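Local coordinates for protein Beta2-bungarotoxin (Bungarus multicinctus, PDB 1BUN) that forms a presynaptic neurotoxin heterodimer in which a phospholipase A2 subunit is joined to a Kunitz-type chain, which probably directs the toxin to its neuronal target, at residues H46-S49 and D50-R54. Residues are numbered along the deposited sequence; the frame is centred on the assembly and turned at random.
Sequences HFKS and DHLCR
S49 meets C53 through the backbone where the loop H46-S49 turns into the helix 50-57: C53 N donates to S49 O over 2.9 Å, with an N-H...O angle of 154°, an i to i+4 bond. S49 sits at the N-cap, where serine is common, but its OG stays 3.8 Å from L52 N, too far for a capping hydrogen bond; the carbonyl makes the link. L52 and C53 pack back against F47. L52 is held with CG opposite its own backbone N (chi1 -179°), which carries CD2 to 3.6 Å from F47 CB, beside the ring edge. C53 CB lies 3.6 Å from F47 CD1, oblique to the ring, and C53 SG stands 4.7 Å from the F47 centroid, a sulfur-aromatic contact. Phenylalanine suits this buried site by offering both an apolar CB and a broad ring. K48 lays NZ 3.8 Å from L52 CD2, but its charge is paired with an acidic side chain of the other protein chain. R54 NH1 reaches D50 OD2 at 3.1 Å, a salt bridge whose hydrogen bond is weak (131°). In this Kunitz domain, F47 is hydrogen-bonded through its backbone to F23 of strand 20-26, and the C53-C32 disulfide ties the helix to strand 31-37.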
ATOM      1  N   HIS B  46      11.469  11.890 -11.472  1.00 17.19           N
ATOM      2  CA  HIS B  46      12.811  11.315 -11.493  1.00 16.71           C
ATOM      3  C   HIS B  46      12.842  10.240 -10.414  1.00 17.35           C
ATOM      4  O   HIS B  46      12.643  10.519  -9.227  1.00 18.42           O
ATOM      5  CB  HIS B  46      13.902  12.383 -11.271  1.00 13.41           C
ATOM      6  CG  HIS B  46      13.811  13.101  -9.958  1.00 12.02           C
ATOM      7  ND1 HIS B  46      14.276  12.598  -8.763  1.00 11.11           N
ATOM      8  CD2 HIS B  46      13.331  14.340  -9.669  1.00 10.74           C
ATOM      9  CE1 HIS B  46      14.071  13.521  -7.816  1.00  9.97           C
ATOM     10  NE2 HIS B  46      13.498  14.599  -8.322  1.00 10.56           N
ATOM     11  N   PHE B  47      13.086   9.003 -10.805  1.00 17.02           N
ATOM     12  CA  PHE B  47      13.085   7.940  -9.813  1.00 18.94           C
ATOM     13  C   PHE B  47      14.324   7.056  -9.962  1.00 18.79           C
ATOM     14  O   PHE B  47      14.809   6.869 -11.071  1.00 19.24           O
ATOM     15  CB  PHE B  47      11.767   7.116  -9.939  1.00 20.53           C
ATOM     16  CG  PHE B  47      10.530   7.965 -10.178  1.00 19.47           C
ATOM     17  CD1 PHE B  47      10.213   8.413 -11.453  1.00 20.18           C
ATOM     18  CD2 PHE B  47       9.744   8.381  -9.127  1.00 20.65           C
ATOM     19  CE1 PHE B  47       9.133   9.274 -11.681  1.00 20.04           C
ATOM     20  CE2 PHE B  47       8.653   9.251  -9.346  1.00 22.24           C
ATOM     21  CZ  PHE B  47       8.355   9.695 -10.632  1.00 20.12           C
ATOM     22  N   LYS B  48      14.818   6.506  -8.854  1.00 19.38           N
ATOM     23  CA  LYS B  48      15.995   5.642  -8.868  1.00 21.02           C
ATOM     24  C   LYS B  48      15.897   4.533  -9.891  1.00 21.03           C
ATOM     25  O   LYS B  48      16.916   4.058 -10.356  1.00 21.87           O
ATOM     26  CB  LYS B  48      16.216   4.932  -7.534  1.00 26.22           C
ATOM     27  CG  LYS B  48      15.891   5.676  -6.252  1.00 32.88           C
ATOM     28  CD  LYS B  48      15.876   4.670  -5.075  1.00 36.00           C
ATOM     29  CE  LYS B  48      15.359   5.304  -3.772  1.00 37.44           C
ATOM     30  NZ  LYS B  48      13.895   5.578  -3.799  1.00 35.90           N
ATOM     31  N   SER B  49      14.697   4.053 -10.194  1.00 21.11           N
ATOM     32  CA  SER B  49      14.580   2.969 -11.156  1.00 22.22           C
ATOM     33  C   SER B  49      13.279   2.874 -11.927  1.00 22.49           C
ATOM     34  O   SER B  49      12.296   3.525 -11.586  1.00 22.99           O
ATOM     35  CB  SER B  49      14.878   1.632 -10.480  1.00 24.37           C
ATOM     36  OG  SER B  49      13.925   1.322  -9.479  1.00 25.29           O
ATOM     37  N   ASP B  50      13.313   2.091 -13.001  1.00 23.67           N
ATOM     38  CA  ASP B  50      12.168   1.841 -13.881  1.00 25.34           C
ATOM     39  C   ASP B  50      10.957   1.336 -13.088  1.00 25.90           C
ATOM     40  O   ASP B  50       9.867   1.888 -13.184  1.00 26.08           O
ATOM     41  CB  ASP B  50      12.556   0.788 -14.937  1.00 27.30           C
ATOM     42  CG  ASP B  50      11.609   0.765 -16.137  1.00 30.64           C
ATOM     43  OD1 ASP B  50      10.992   1.800 -16.444  1.00 32.91           O
ATOM     44  OD2 ASP B  50      11.475  -0.288 -16.794  1.00 33.30           O
ATOM     45  N   HIS B  51      11.174   0.309 -12.273  1.00 25.88           N
ATOM     46  CA  HIS B  51      10.124  -0.291 -11.458  1.00 26.04           C
ATOM     47  C   HIS B  51       9.419   0.753 -10.608  1.00 24.26           C
ATOM     48  O   HIS B  51       8.195   0.823 -10.593  1.00 24.30           O
ATOM     49  CB  HIS B  51      10.712  -1.384 -10.558  1.00 30.91           C
ATOM     50  CG  HIS B  51       9.693  -2.348 -10.044  1.00 36.71           C
ATOM     51  ND1 HIS B  51       8.845  -2.084  -8.989  1.00 39.88           N
ATOM     52  CD2 HIS B  51       9.345  -3.581 -10.499  1.00 39.16           C
ATOM     53  CE1 HIS B  51       8.020  -3.135  -8.842  1.00 41.45           C
ATOM     54  NE2 HIS B  51       8.280  -4.076  -9.733  1.00 41.70           N
ATOM     55  N   LEU B  52      10.201   1.540  -9.883  1.00 23.47           N
ATOM     56  CA  LEU B  52       9.692   2.616  -9.033  1.00 23.06           C
ATOM     57  C   LEU B  52       8.905   3.647  -9.880  1.00 23.78           C
ATOM     58  O   LEU B  52       7.827   4.146  -9.491  1.00 23.72           O
ATOM     59  CB  LEU B  52      10.880   3.301  -8.345  1.00 22.58           C
ATOM     60  CG  LEU B  52      10.489   4.437  -7.408  1.00 23.96           C
ATOM     61  CD1 LEU B  52       9.680   3.861  -6.252  1.00 24.06           C
ATOM     62  CD2 LEU B  52      11.705   5.219  -6.915  1.00 23.36           C
ATOM     63  N   CYS B  53       9.462   3.964 -11.043  1.00 23.54           N
ATOM     64  CA  CYS B  53       8.850   4.909 -11.953  1.00 22.74           C
ATOM     65  C   CYS B  53       7.524   4.390 -12.517  1.00 23.25           C
ATOM     66  O   CYS B  53       6.553   5.145 -12.554  1.00 23.96           O
ATOM     67  CB  CYS B  53       9.811   5.250 -13.092  1.00 21.87           C
ATOM     68  SG  CYS B  53       9.054   6.299 -14.354  1.00 19.90           S
ATOM     69  N   ARG B  54       7.454   3.125 -12.937  1.00 21.62           N
ATOM     70  CA  ARG B  54       6.196   2.614 -13.482  1.00 22.43           C
ATOM     71  C   ARG B  54       5.193   2.701 -12.358  1.00 23.93           C
ATOM     72  O   ARG B  54       4.142   3.331 -12.468  1.00 24.19           O
ATOM     73  CB  ARG B  54       6.312   1.160 -13.906  1.00 24.54           C
ATOM     74  CG  ARG B  54       7.589   0.801 -14.590  1.00 29.43           C
ATOM     75  CD  ARG B  54       7.409  -0.442 -15.382  1.00 34.40           C
ATOM     76  NE  ARG B  54       6.667  -0.172 -16.606  1.00 40.17           N
ATOM     77  CZ  ARG B  54       7.245   0.153 -17.765  1.00 43.76           C
ATOM     78  NH1 ARG B  54       8.584   0.247 -17.847  1.00 44.40           N
ATOM     79  NH2 ARG B  54       6.484   0.384 -18.843  1.00 44.44           N
TER